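Local coordinates for uncharacterized protein (Thermus thermophilus, PDB 2DBS) that is of unknown function and belongs to an uncharacterised family, forming a two-chain assembly in which a beta sheet runs on from one subunit into the other, at residues L11-L19 / A66-L76. Sequence-based numbering, arbitrary orientation.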
loop_
_atom_site.group_PDB
_atom_site.type_symbol
_atom_site.label_atom_id
_atom_site.label_comp_id
_atom_site.label_asym_id
_atom_site.label_seq_id
_atom_site.Cartn_x
_atom_site.Cartn_y
_atom_site.Cartn_z
ATOM N N LEU B 11 -1.598 -15.755 -5.051
ATOM C CA LEU B 11 -2.372 -14.607 -4.606
ATOM C C LEU B 11 -2.855 -13.736 -5.761
ATOM O O LEU B 11 -3.893 -13.075 -5.666
ATOM C CB LEU B 11 -1.557 -13.756 -3.625
ATOM C CG LEU B 11 -1.383 -14.274 -2.194
ATOM C CD1 LEU B 11 -0.639 -13.225 -1.374
ATOM C CD2 LEU B 11 -2.739 -14.562 -1.571
ATOM N N ASP B 12 -2.105 -13.731 -6.855
ATOM C CA ASP B 12 -2.491 -12.924 -7.995
ATOM C C ASP B 12 -3.697 -13.598 -8.600
ATOM O O ASP B 12 -4.575 -12.946 -9.164
ATOM C CB ASP B 12 -1.372 -12.855 -9.018
ATOM C CG ASP B 12 -1.541 -11.691 -9.966
ATOM O OD1 ASP B 12 -2.647 -11.539 -10.539
ATOM O OD2 ASP B 12 -0.566 -10.923 -10.135
ATOM N N GLY B 13 -3.733 -14.920 -8.467
ATOM C CA GLY B 13 -4.851 -15.673 -8.985
ATOM C C GLY B 13 -6.090 -15.253 -8.232
ATOM O O GLY B 13 -7.083 -14.861 -8.848
ATOM N N VAL B 14 -6.022 -15.316 -6.901
ATOM C CA VAL B 14 -7.158 -14.953 -6.049
ATOM C C VAL B 14 -7.625 -13.537 -6.337
ATOM O O VAL B 14 -8.816 -13.237 -6.232
ATOM C CB VAL B 14 -6.805 -15.058 -4.558
ATOM C CG1 VAL B 14 -8.067 -14.828 -3.716
ATOM C CG2 VAL B 14 -6.186 -16.412 -4.270
ATOM N N LEU B 15 -6.679 -12.676 -6.709
ATOM C CA LEU B 15 -6.985 -11.285 -7.026
ATOM C C LEU B 15 -7.845 -11.175 -8.277
ATOM O O LEU B 15 -8.832 -10.451 -8.284
ATOM C CB LEU B 15 -5.698 -10.484 -7.217
ATOM C CG LEU B 15 -5.882 -9.007 -7.553
ATOM C CD1 LEU B 15 -6.433 -8.219 -6.368
ATOM C CD2 LEU B 15 -4.549 -8.451 -7.946
HETATM N N MSE B 16 -7.485 -11.895 -9.335
HETATM C CA MSE B 16 -8.277 -11.820 -10.558
HETATM C C MSE B 16 -9.685 -12.406 -10.427
HETATM O O MSE B 16 -10.606 -11.942 -11.101
HETATM C CB MSE B 16 -7.550 -12.465 -11.750
HETATM C CG MSE B 16 -8.240 -12.170 -13.113
HETATM SE SE MSE B 16 -8.681 -10.229 -13.533
HETATM C CE MSE B 16 -7.407 -9.345 -12.348
ATOM N N GLN B 17 -9.861 -13.409 -9.572
ATOM C CA GLN B 17 -11.194 -13.976 -9.367
ATOM C C GLN B 17 -12.109 -12.858 -8.875
ATOM O O GLN B 17 -13.271 -12.768 -9.278
ATOM C CB GLN B 17 -11.137 -15.122 -8.354
ATOM C CG GLN B 17 -10.283 -16.276 -8.860
ATOM C CD GLN B 17 -10.318 -17.480 -7.956
ATOM O OE1 GLN B 17 -11.395 -17.942 -7.586
ATOM N NE2 GLN B 17 -9.142 -18.011 -7.605
ATOM N N TYR B 18 -11.559 -11.999 -8.018
ATOM C CA TYR B 18 -12.277 -10.850 -7.472
ATOM C C TYR B 18 -12.459 -9.775 -8.535
ATOM O O TYR B 18 -13.547 -9.250 -8.720
ATOM C CB TYR B 18 -11.501 -10.265 -6.297
ATOM C CG TYR B 18 -11.845 -10.854 -4.948
ATOM C CD1 TYR B 18 -12.900 -10.340 -4.192
ATOM C CD2 TYR B 18 -11.103 -11.909 -4.410
ATOM C CE1 TYR B 18 -13.199 -10.864 -2.924
ATOM C CE2 TYR B 18 -11.403 -12.434 -3.151
ATOM C CZ TYR B 18 -12.449 -11.907 -2.417
ATOM O OH TYR B 18 -12.755 -12.415 -1.179
ATOM N N LEU B 19 -11.386 -9.442 -9.234
ATOM C CA LEU B 19 -11.480 -8.430 -10.270
ATOM C C LEU B 19 -12.520 -8.832 -11.306
ATOM O O LEU B 19 -13.277 -7.995 -11.802
ATOM C CB LEU B 19 -10.113 -8.223 -10.920
ATOM C CG LEU B 19 -9.257 -7.175 -10.204
ATOM C CD1 LEU B 19 -9.802 -5.811 -10.559
ATOM C CD2 LEU B 19 -9.283 -7.373 -8.686
ATOM N N ALA B 66 -2.440 -4.060 -4.158
ATOM C CA ALA B 66 -3.505 -4.924 -3.707
ATOM C C ALA B 66 -3.117 -5.386 -2.321
ATOM O O ALA B 66 -2.240 -6.231 -2.172
ATOM C CB ALA B 66 -3.632 -6.102 -4.635
ATOM N N LEU B 67 -3.754 -4.813 -1.302
ATOM C CA LEU B 67 -3.466 -5.171 0.094
ATOM C C LEU B 67 -4.216 -6.438 0.476
ATOM O O LEU B 67 -5.439 -6.475 0.446
ATOM C CB LEU B 67 -3.843 -4.034 1.040
ATOM C CG LEU B 67 -3.090 -2.710 0.856
ATOM C CD1 LEU B 67 -3.667 -1.636 1.774
ATOM C CD2 LEU B 67 -1.615 -2.916 1.144
ATOM N N PHE B 68 -3.452 -7.466 0.834
ATOM C CA PHE B 68 -3.975 -8.770 1.174
ATOM C C PHE B 68 -3.963 -9.089 2.648
ATOM O O PHE B 68 -3.085 -8.654 3.385
ATOM C CB PHE B 68 -3.176 -9.861 0.448
ATOM C CG PHE B 68 -3.575 -10.054 -0.992
ATOM C CD1 PHE B 68 -3.382 -9.044 -1.928
ATOM C CD2 PHE B 68 -4.191 -11.233 -1.399
ATOM C CE1 PHE B 68 -3.798 -9.208 -3.227
ATOM C CE2 PHE B 68 -4.610 -11.403 -2.702
ATOM C CZ PHE B 68 -4.415 -10.392 -3.617
ATOM N N LEU B 69 -4.955 -9.867 3.061
ATOM C CA LEU B 69 -5.092 -10.343 4.431
ATOM C C LEU B 69 -5.596 -11.780 4.360
ATOM O O LEU B 69 -6.496 -12.086 3.569
ATOM C CB LEU B 69 -6.100 -9.517 5.220
ATOM C CG LEU B 69 -5.511 -8.643 6.320
ATOM C CD1 LEU B 69 -6.638 -8.154 7.204
ATOM C CD2 LEU B 69 -4.480 -9.436 7.122
ATOM N N GLN B 70 -5.012 -12.648 5.192
ATOM C CA GLN B 70 -5.359 -14.068 5.264
ATOM C C GLN B 70 -5.607 -14.666 3.861
ATOM O O GLN B 70 -6.582 -15.386 3.617
ATOM C CB GLN B 70 -6.588 -14.276 6.181
ATOM C CG GLN B 70 -6.562 -13.532 7.550
ATOM C CD GLN B 70 -5.527 -14.077 8.534
ATOM O OE1 GLN B 70 -5.339 -15.292 8.641
ATOM N NE2 GLN B 70 -4.865 -13.180 9.267
ATOM N N GLY B 71 -4.715 -14.329 2.937
ATOM C CA GLY B 71 -4.792 -14.859 1.595
ATOM C C GLY B 71 -5.835 -14.311 0.660
ATOM O O GLY B 71 -6.116 -14.932 -0.360
ATOM N N ARG B 72 -6.420 -13.165 0.980
ATOM C CA ARG B 72 -7.410 -12.595 0.078
ATOM C C ARG B 72 -7.264 -11.078 0.007
ATOM O O ARG B 72 -6.721 -10.459 0.922
ATOM C CB ARG B 72 -8.834 -13.041 0.494
ATOM C CG ARG B 72 -9.667 -12.105 1.362
ATOM C CD ARG B 72 -9.190 -12.031 2.821
ATOM N NE ARG B 72 -9.045 -13.340 3.459
ATOM C CZ ARG B 72 -10.022 -14.235 3.607
ATOM N NH1 ARG B 72 -11.249 -13.976 3.164
ATOM N NH2 ARG B 72 -9.758 -15.400 4.192
ATOM N N PRO B 73 -7.678 -10.467 -1.109
ATOM C CA PRO B 73 -7.559 -9.010 -1.215
ATOM C C PRO B 73 -8.568 -8.309 -0.328
ATOM O O PRO B 73 -9.723 -8.723 -0.240
ATOM C CB PRO B 73 -7.798 -8.741 -2.703
ATOM C CG PRO B 73 -8.643 -9.908 -3.130
ATOM C CD PRO B 73 -8.002 -11.065 -2.415
ATOM N N ILE B 74 -8.111 -7.253 0.340
ATOM C CA ILE B 74 -8.955 -6.465 1.234
ATOM C C ILE B 74 -9.140 -5.031 0.684
ATOM O O ILE B 74 -10.172 -4.404 0.900
ATOM C CB ILE B 74 -8.357 -6.455 2.677
ATOM C CG1 ILE B 74 -8.307 -7.882 3.209
ATOM C CG2 ILE B 74 -9.202 -5.635 3.605
ATOM C CD1 ILE B 74 -9.662 -8.556 3.233
ATOM N N ARG B 75 -8.158 -4.524 -0.051
ATOM C CA ARG B 75 -8.281 -3.195 -0.621
ATOM C C ARG B 75 -7.284 -2.948 -1.747
ATOM O O ARG B 75 -6.205 -3.528 -1.761
ATOM C CB ARG B 75 -8.110 -2.138 0.476
ATOM C CG ARG B 75 -8.022 -0.720 -0.051
ATOM C CD ARG B 75 -7.858 0.270 1.074
ATOM N NE ARG B 75 -9.117 0.557 1.743
ATOM C CZ ARG B 75 -9.220 1.244 2.877
ATOM N NH1 ARG B 75 -8.134 1.711 3.470
ATOM N NH2 ARG B 75 -10.415 1.459 3.421
ATOM N N LEU B 76 -7.665 -2.089 -2.692
ATOM C CA LEU B 76 -6.817 -1.732 -3.822
ATOM C C LEU B 76 -6.537 -0.216 -3.798
ATOM O O LEU B 76 -7.462 0.580 -3.676
ATOM C CB LEU B 76 -7.501 -2.103 -5.147
ATOM C CG LEU B 76 -7.942 -3.528 -5.521
ATOM C CD1 LEU B 76 -8.282 -3.524 -6.984
ATOM C CD2 LEU B 76 -6.851 -4.553 -5.304
HETATM O O HOH W 1 -11.998 -9.848 0.555
#
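The Y18 ring lies against P73, whose CG sits over one face, 3.8 Å from the ring centroid and 28° off its normal, a CH-pi contact. V14 O lies in plane at the edge of this ring. The F68 ring has P73 N above one face, nearer the ring's margin than its centre. L15 CB and A66 O lie at its edge, L15 CB 3.8 Å from F68 CZ. L11 runs alongside F68, pointing the other way, and its CD2 is 3.6 Å from F68 CD2. With CG anti to the backbone N (chi1 -180°), L15 extends toward the hairpin, and its CD1 ends among A66 CB, P73 CB and L76 CD2. V14 CG1 meets P73 CD at 4.0 Å. No direct hydrogen bond crosses the contact. One water bridges it, 3.2 Å from Y18 OH and donating to P73 O at 2.7 Å. Losing the ring to an alanine at Y18 would probably uncover P73 CG and leave the bridging water without its hydroxyl partner. A type I' turn from L69 to R72 joins the strands, and the pair I74 and R75 opposite L67 makes a classic beta bulge. R75 and L76 continue the sheet into an antiparallel strand of the second subunit. Segment 11-19 crosses strand segment 72-76 at -60°, axes 7.8 Å apart: helix 8-20 is laid on a beta hairpin of a three-stranded mixed sheet.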